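Local structure of sensor histidine kinase DcuS (Escherichia coli, 3BY8) at residues V60-R68 and Q79-L90. The protein senses C4-dicarboxylates such as fumarate and malate through its periplasmic domain and, as a histidine kinase, phosphorylates the response regulator DcuR. Sequence-based numbering, arbitrary orientation.
Sequences VVTDMQSLR and QPFKGDDILKAL. With LMR ((2S)-2-hydroxybutanedioic acid), chain B.
Arg-68 and Phe-81 meet at the malate pocket of this periplasmic Cache domain, where the turn after edge strand 58-63 is pinned to the 79-90 loop by a single beta bridge between Leu-67 and Pro-80. Two backbone bonds make it: Phe-81 N to Ser-66 O (2.9 Å) and Arg-68 N to Gln-79 O (3.0 Å). Before the bridge, the type I turn from Asp-63 to Ser-66 is closed by Ser-66 N to Asp-63 O and overlaid by an Asx turn, Asp-63 OD1 taking Gln-65 N, and Leu-67 N from the opposite face of its carboxylate plane.

Arginine and backbone together hold the ligand. With its chain extended from CG to NE (chi2 -168°, chi3 -169°), Arg-68 lays one guanidinium face against Pro-80 O and Phe-81 CA and turns an edge to malate, NE reaching O1A at 2.8 Å and NH2 reaching O1B at 2.7 Å. Lys-82 N also donates to O1B, so these two segments supply two donors to that oxygen, while malate O2 donates to Lys-82 O (2.7 Å). A leucine in place of Arg-68 would probably leave this carboxylate without its two-pronged charged partner and weaken malate binding.

Van der Waals contacts surround the Phe-81 ring. Malate C1 lies over one face and Ile-86 CD1 over the opposite face, both offset toward the rim, while Val-60 CG1 meets its edge. Ile-86 CD1 also meets Thr-62 tip to tip. Farther out, Leu-90 CD2 lies 3.7 Å from Asp-63 O. Water 1 donates to both Ser-66 OG and Phe-81 O.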
ATOM      1  N   VAL A  60      -0.442   3.101  -0.968  1.00 11.41           N
ATOM      2  CA  VAL A  60      -1.046   3.865   0.096  1.00 10.73           C
ATOM      3  C   VAL A  60      -0.519   3.445   1.478  1.00 12.87           C
ATOM      4  O   VAL A  60      -0.737   2.332   1.926  1.00 11.09           O
ATOM      5  CB  VAL A  60      -2.584   3.660   0.053  1.00 10.42           C
ATOM      6  CG1 VAL A  60      -3.264   4.216   1.310  1.00 11.48           C
ATOM      7  CG2 VAL A  60      -3.133   4.339  -1.197  1.00 12.61           C
ATOM      8  N   VAL A  61       0.187   4.357   2.141  1.00 14.12           N
ATOM      9  CA  VAL A  61       0.715   4.112   3.475  1.00 14.21           C
ATOM     10  C   VAL A  61      -0.306   4.671   4.444  1.00 13.26           C
ATOM     11  O   VAL A  61      -0.824   5.757   4.206  1.00 16.51           O
ATOM     12  CB  VAL A  61       2.018   4.890   3.671  1.00 15.27           C
ATOM     13  CG1 VAL A  61       2.479   4.829   5.131  1.00 16.44           C
ATOM     14  CG2 VAL A  61       3.049   4.334   2.767  1.00 15.85           C
ATOM     15  N   THR A  62      -0.642   3.930   5.497  1.00 13.01           N
ATOM     16  CA  THR A  62      -1.569   4.427   6.505  1.00 12.80           C
ATOM     17  C   THR A  62      -0.990   4.275   7.908  1.00 15.12           C
ATOM     18  O   THR A  62      -0.005   3.536   8.121  1.00 13.89           O
ATOM     19  CB  THR A  62      -2.922   3.671   6.537  1.00 15.37           C
ATOM     20  OG1 THR A  62      -2.784   2.425   7.235  1.00 14.15           O
ATOM     21  CG2 THR A  62      -3.424   3.414   5.139  1.00 15.02           C
ATOM     22  N   ASP A  63      -1.589   5.005   8.855  1.00 16.37           N
ATOM     23  CA  ASP A  63      -1.231   4.845  10.258  1.00 15.95           C
ATOM     24  C   ASP A  63      -2.139   3.734  10.843  1.00 17.06           C
ATOM     25  O   ASP A  63      -2.884   3.050  10.083  1.00 15.08           O
ATOM     26  CB  ASP A  63      -1.391   6.162  11.053  1.00 17.52           C
ATOM     27  CG  ASP A  63      -2.797   6.736  11.005  1.00 19.78           C
ATOM     28  OD1 ASP A  63      -3.808   6.004  10.837  1.00 18.78           O
ATOM     29  OD2 ASP A  63      -2.874   7.969  11.200  1.00 23.66           O
ATOM     30  N   MET A  64      -2.115   3.551  12.172  1.00 15.20           N
ATOM     31  CA  MET A  64      -2.895   2.489  12.804  1.00 16.56           C
ATOM     32  C   MET A  64      -4.414   2.705  12.877  1.00 14.89           C
ATOM     33  O   MET A  64      -5.158   1.809  13.257  1.00 16.29           O
ATOM     34  CB  MET A  64      -2.316   2.182  14.195  1.00 17.62           C
ATOM     35  CG  MET A  64      -0.894   1.599  14.108  1.00 16.65           C
ATOM     36  SD  MET A  64      -0.766   0.054  13.113  1.00 15.07           S
ATOM     37  CE  MET A  64      -1.945  -1.055  14.004  1.00 16.21           C
ATOM     38  N   GLN A  65      -4.853   3.887  12.485  1.00 15.46           N
ATOM     39  CA  GLN A  65      -6.279   4.182  12.448  1.00 16.27           C
ATOM     40  C   GLN A  65      -6.746   4.148  10.987  1.00 18.10           C
ATOM     41  O   GLN A  65      -7.903   4.437  10.694  1.00 19.27           O
ATOM     42  CB  GLN A  65      -6.553   5.566  13.046  1.00 18.82           C
ATOM     43  CG  GLN A  65      -6.416   5.625  14.577  1.00 21.21           C
ATOM     44  CD  GLN A  65      -5.003   5.414  15.071  1.00 24.02           C
ATOM     45  OE1 GLN A  65      -4.096   6.182  14.748  1.00 26.53           O
ATOM     46  NE2 GLN A  65      -4.806   4.368  15.864  1.00 23.07           N
ATOM     47  N   SER A  66      -5.816   3.802  10.095  1.00 18.19           N
ATOM     48  CA  SER A  66      -6.050   3.703   8.656  1.00 19.47           C
ATOM     49  C   SER A  66      -6.024   5.027   7.869  1.00 19.78           C
ATOM     50  O   SER A  66      -6.414   5.065   6.697  1.00 17.96           O
ATOM     51  CB  SER A  66      -7.338   2.919   8.374  1.00 19.88           C
ATOM     52  OG  SER A  66      -8.479   3.745   8.297  1.00 22.43           O
ATOM     53  N   LEU A  67      -5.573   6.114   8.500  1.00 19.02           N
ATOM     54  CA  LEU A  67      -5.464   7.399   7.791  1.00 19.21           C
ATOM     55  C   LEU A  67      -4.372   7.339   6.751  1.00 18.69           C
ATOM     56  O   LEU A  67      -3.255   6.906   7.050  1.00 18.66           O
ATOM     57  CB  LEU A  67      -5.122   8.540   8.737  1.00 24.38           C
ATOM     58  CG  LEU A  67      -6.209   9.058   9.637  1.00 25.25           C
ATOM     59  CD1 LEU A  67      -5.703  10.384  10.190  1.00 24.16           C
ATOM     60  CD2 LEU A  67      -7.525   9.241   8.867  1.00 23.93           C
ATOM     61  N   ARG A  68      -4.656   7.821   5.543  1.00 17.60           N
ATOM     62  CA  ARG A  68      -3.685   7.767   4.461  1.00 18.27           C
ATOM     63  C   ARG A  68      -2.580   8.798   4.482  1.00 19.02           C
ATOM     64  O   ARG A  68      -2.841   9.982   4.750  1.00 21.31           O
ATOM     65  CB  ARG A  68      -4.381   7.915   3.108  1.00 16.45           C
ATOM     66  CG  ARG A  68      -5.515   6.947   2.824  1.00 17.63           C
ATOM     67  CD  ARG A  68      -5.833   7.086   1.365  1.00 15.10           C
ATOM     68  NE  ARG A  68      -7.065   6.413   0.956  1.00 14.90           N
ATOM     69  CZ  ARG A  68      -8.289   6.904   1.148  1.00 15.38           C
ATOM     70  NH1 ARG A  68      -8.468   8.075   1.764  1.00 17.84           N
ATOM     71  NH2 ARG A  68      -9.351   6.262   0.677  1.00 16.48           N
ATOM     72  N   GLN A  79      -7.395  11.111   4.936  1.00 20.99           N
ATOM     73  CA  GLN A  79      -8.713  10.522   5.110  1.00 21.87           C
ATOM     74  C   GLN A  79      -8.559   9.012   5.318  1.00 18.44           C
ATOM     75  O   GLN A  79      -7.504   8.439   4.989  1.00 19.28           O
ATOM     76  CB  GLN A  79      -9.598  10.832   3.897  1.00 23.12           C
ATOM     77  CG  GLN A  79      -9.729  12.349   3.689  1.00 27.11           C
ATOM     78  CD  GLN A  79     -10.556  12.743   2.489  1.00 32.10           C
ATOM     79  OE1 GLN A  79     -10.498  12.099   1.442  1.00 32.51           O
ATOM     80  NE2 GLN A  79     -11.321  13.828   2.627  1.00 32.08           N
ATOM     81  N   PRO A  80      -9.591   8.351   5.863  1.00 20.63           N
ATOM     82  CA  PRO A  80      -9.519   6.910   6.101  1.00 19.64           C
ATOM     83  C   PRO A  80      -9.486   6.055   4.854  1.00 16.51           C
ATOM     84  O   PRO A  80     -10.185   6.312   3.863  1.00 17.41           O
ATOM     85  CB  PRO A  80     -10.778   6.604   6.912  1.00 19.79           C
ATOM     86  CG  PRO A  80     -11.216   7.939   7.451  1.00 26.36           C
ATOM     87  CD  PRO A  80     -10.867   8.897   6.356  1.00 21.66           C
ATOM     88  N   PHE A  81      -8.660   5.018   4.932  1.00 14.00           N
ATOM     89  CA  PHE A  81      -8.548   4.035   3.861  1.00 13.30           C
ATOM     90  C   PHE A  81      -9.931   3.433   3.563  1.00 15.26           C
ATOM     91  O   PHE A  81     -10.737   3.241   4.477  1.00 16.74           O
ATOM     92  CB  PHE A  81      -7.608   2.936   4.335  1.00 12.93           C
ATOM     93  CG  PHE A  81      -7.265   1.926   3.268  1.00 11.53           C
ATOM     94  CD1 PHE A  81      -8.020   0.772   3.094  1.00 11.83           C
ATOM     95  CD2 PHE A  81      -6.189   2.154   2.399  1.00 12.37           C
ATOM     96  CE1 PHE A  81      -7.725  -0.138   2.092  1.00 12.01           C
ATOM     97  CE2 PHE A  81      -5.881   1.243   1.382  1.00 11.86           C
ATOM     98  CZ  PHE A  81      -6.632   0.108   1.219  1.00 12.26           C
ATOM     99  N   LYS A  82     -10.201   3.145   2.297  1.00 13.54           N
ATOM    100  CA  LYS A  82     -11.455   2.515   1.918  1.00 13.95           C
ATOM    101  C   LYS A  82     -11.188   1.074   1.493  1.00 14.01           C
ATOM    102  O   LYS A  82     -10.467   0.834   0.534  1.00 14.19           O
ATOM    103  CB  LYS A  82     -12.139   3.271   0.769  1.00 14.73           C
ATOM    104  CG  LYS A  82     -13.431   2.580   0.345  1.00 17.82           C
ATOM    105  CD  LYS A  82     -14.075   3.215  -0.873  1.00 27.07           C
ATOM    106  CE  LYS A  82     -14.893   4.427  -0.509  1.00 30.70           C
ATOM    107  NZ  LYS A  82     -15.634   4.919  -1.713  1.00 35.51           N
ATOM    108  N   GLY A  83     -11.765   0.125   2.224  1.00 13.01           N
ATOM    109  CA  GLY A  83     -11.592  -1.283   1.925  1.00 11.18           C
ATOM    110  C   GLY A  83     -11.378  -2.077   3.195  1.00 11.30           C
ATOM    111  O   GLY A  83     -10.452  -1.766   3.973  1.00 14.36           O
ATOM    112  N   ASP A  84     -12.199  -3.107   3.416  1.00 10.86           N
ATOM    113  CA  ASP A  84     -12.045  -3.910   4.623  1.00 13.03           C
ATOM    114  C   ASP A  84     -10.828  -4.824   4.583  1.00 12.22           C
ATOM    115  O   ASP A  84     -10.440  -5.434   5.599  1.00 11.38           O
ATOM    116  CB  ASP A  84     -13.311  -4.730   4.878  1.00 14.97           C
ATOM    117  CG  ASP A  84     -14.465  -3.859   5.343  1.00 20.29           C
ATOM    118  OD1 ASP A  84     -14.206  -2.738   5.848  1.00 21.41           O
ATOM    119  OD2 ASP A  84     -15.621  -4.317   5.199  1.00 27.34           O
ATOM    120  N   ASP A  85     -10.184  -4.894   3.417  1.00 11.30           N
ATOM    121  CA  ASP A  85      -9.017  -5.742   3.309  1.00 11.30           C
ATOM    122  C   ASP A  85      -7.791  -5.244   4.058  1.00 11.01           C
ATOM    123  O   ASP A  85      -6.863  -6.012   4.273  1.00 11.78           O
ATOM    124  CB  ASP A  85      -8.702  -6.118   1.839  1.00 12.25           C
ATOM    125  CG  ASP A  85      -8.827  -4.956   0.833  1.00 11.38           C
ATOM    126  OD1 ASP A  85      -9.513  -3.937   1.053  1.00 11.04           O
ATOM    127  OD2 ASP A  85      -8.237  -5.123  -0.256  1.00 10.89           O
ATOM    128  N   ILE A  86      -7.826  -3.996   4.520  1.00 11.10           N
ATOM    129  CA  ILE A  86      -6.726  -3.489   5.332  1.00 11.44           C
ATOM    130  C   ILE A  86      -6.826  -3.982   6.785  1.00 11.97           C
ATOM    131  O   ILE A  86      -5.840  -3.976   7.527  1.00 12.16           O
ATOM    132  CB  ILE A  86      -6.709  -1.937   5.352  1.00 11.43           C
ATOM    133  CG1 ILE A  86      -5.388  -1.436   5.947  1.00 10.58           C
ATOM    134  CG2 ILE A  86      -7.913  -1.388   6.159  1.00 11.82           C
ATOM    135  CD1 ILE A  86      -5.114   0.040   5.690  1.00 13.27           C
ATOM    136  N   LEU A  87      -8.016  -4.426   7.196  1.00 11.25           N
ATOM    137  CA  LEU A  87      -8.180  -4.789   8.601  1.00 14.14           C
ATOM    138  C   LEU A  87      -7.227  -5.856   9.127  1.00 12.99           C
ATOM    139  O   LEU A  87      -6.674  -5.691  10.218  1.00 13.16           O
ATOM    140  CB  LEU A  87      -9.647  -5.151   8.886  1.00 13.10           C
ATOM    141  CG  LEU A  87     -10.603  -3.988   8.640  1.00 13.36           C
ATOM    142  CD1 LEU A  87     -12.046  -4.518   8.616  1.00 13.30           C
ATOM    143  CD2 LEU A  87     -10.411  -2.912   9.694  1.00 16.58           C
ATOM    144  N   LYS A  88      -7.005  -6.937   8.382  1.00 12.97           N
ATOM    145  CA  LYS A  88      -6.061  -7.943   8.862  1.00 13.41           C
ATOM    146  C   LYS A  88      -4.669  -7.318   9.094  1.00 12.62           C
ATOM    147  O   LYS A  88      -3.979  -7.643  10.058  1.00 14.00           O
ATOM    148  CB  LYS A  88      -5.942  -9.092   7.849  1.00 16.14           C
ATOM    149  CG  LYS A  88      -7.059 -10.123   7.928  1.00 22.32           C
ATOM    150  CD  LYS A  88      -6.853 -11.261   6.922  1.00 26.45           C
ATOM    151  CE  LYS A  88      -5.549 -12.000   7.166  1.00 31.77           C
ATOM    152  NZ  LYS A  88      -5.360 -13.170   6.243  1.00 36.47           N
ATOM    153  N   ALA A  89      -4.266  -6.417   8.199  1.00 11.95           N
ATOM    154  CA  ALA A  89      -2.962  -5.792   8.297  1.00 13.28           C
ATOM    155  C   ALA A  89      -2.830  -4.871   9.492  1.00 10.97           C
ATOM    156  O   ALA A  89      -1.709  -4.691   9.995  1.00 12.38           O
ATOM    157  CB  ALA A  89      -2.633  -5.060   6.990  1.00 12.74           C
ATOM    158  N   LEU A  90      -3.950  -4.315   9.985  1.00 11.57           N
ATOM    159  CA  LEU A  90      -3.920  -3.452  11.161  1.00 11.05           C
ATOM    160  C   LEU A  90      -3.763  -4.306  12.430  1.00 12.23           C
ATOM    161  O   LEU A  90      -3.659  -3.754  13.514  1.00 13.98           O
ATOM    162  CB  LEU A  90      -5.193  -2.613  11.222  1.00 13.89           C
ATOM    163  CG  LEU A  90      -5.172  -1.498  10.170  1.00 11.10           C
ATOM    164  CD1 LEU A  90      -6.584  -0.932  10.053  1.00 13.54           C
ATOM    165  CD2 LEU A  90      -4.159  -0.417  10.546  1.00 11.77           C
TER
HETATM  166  C1  LMR B   1      -7.639   3.415  -0.603  1.00 14.13           C
HETATM  167  O1A LMR B   1      -6.733   4.204  -0.668  1.00 13.75           O
HETATM  168  O1B LMR B   1      -8.705   3.731  -0.034  1.00 14.45           O
HETATM  169  C2  LMR B   1      -7.587   2.241  -1.532  1.00 13.78           C
HETATM  170  O2  LMR B   1      -8.872   1.482  -1.522  1.00 13.56           O
HETATM  171  C3  LMR B   1      -7.056   2.598  -2.934  1.00 13.25           C
HETATM  172  C4  LMR B   1      -8.206   3.171  -3.787  1.00 12.93           C
HETATM  173  O4A LMR B   1      -8.626   4.300  -3.540  1.00 14.28           O
HETATM  174  O4B LMR B   1      -8.744   2.451  -4.677  1.00 12.91           O
HETATM  175  O   HOH W   1     -10.397   2.139   6.911  1.00 29.32           O
HETATM  176  O   HOH W   2     -10.822   9.632   0.812  1.00 33.96           O
HETATM  177  O   HOH W   3     -11.633   7.773   2.349  1.00 49.48           O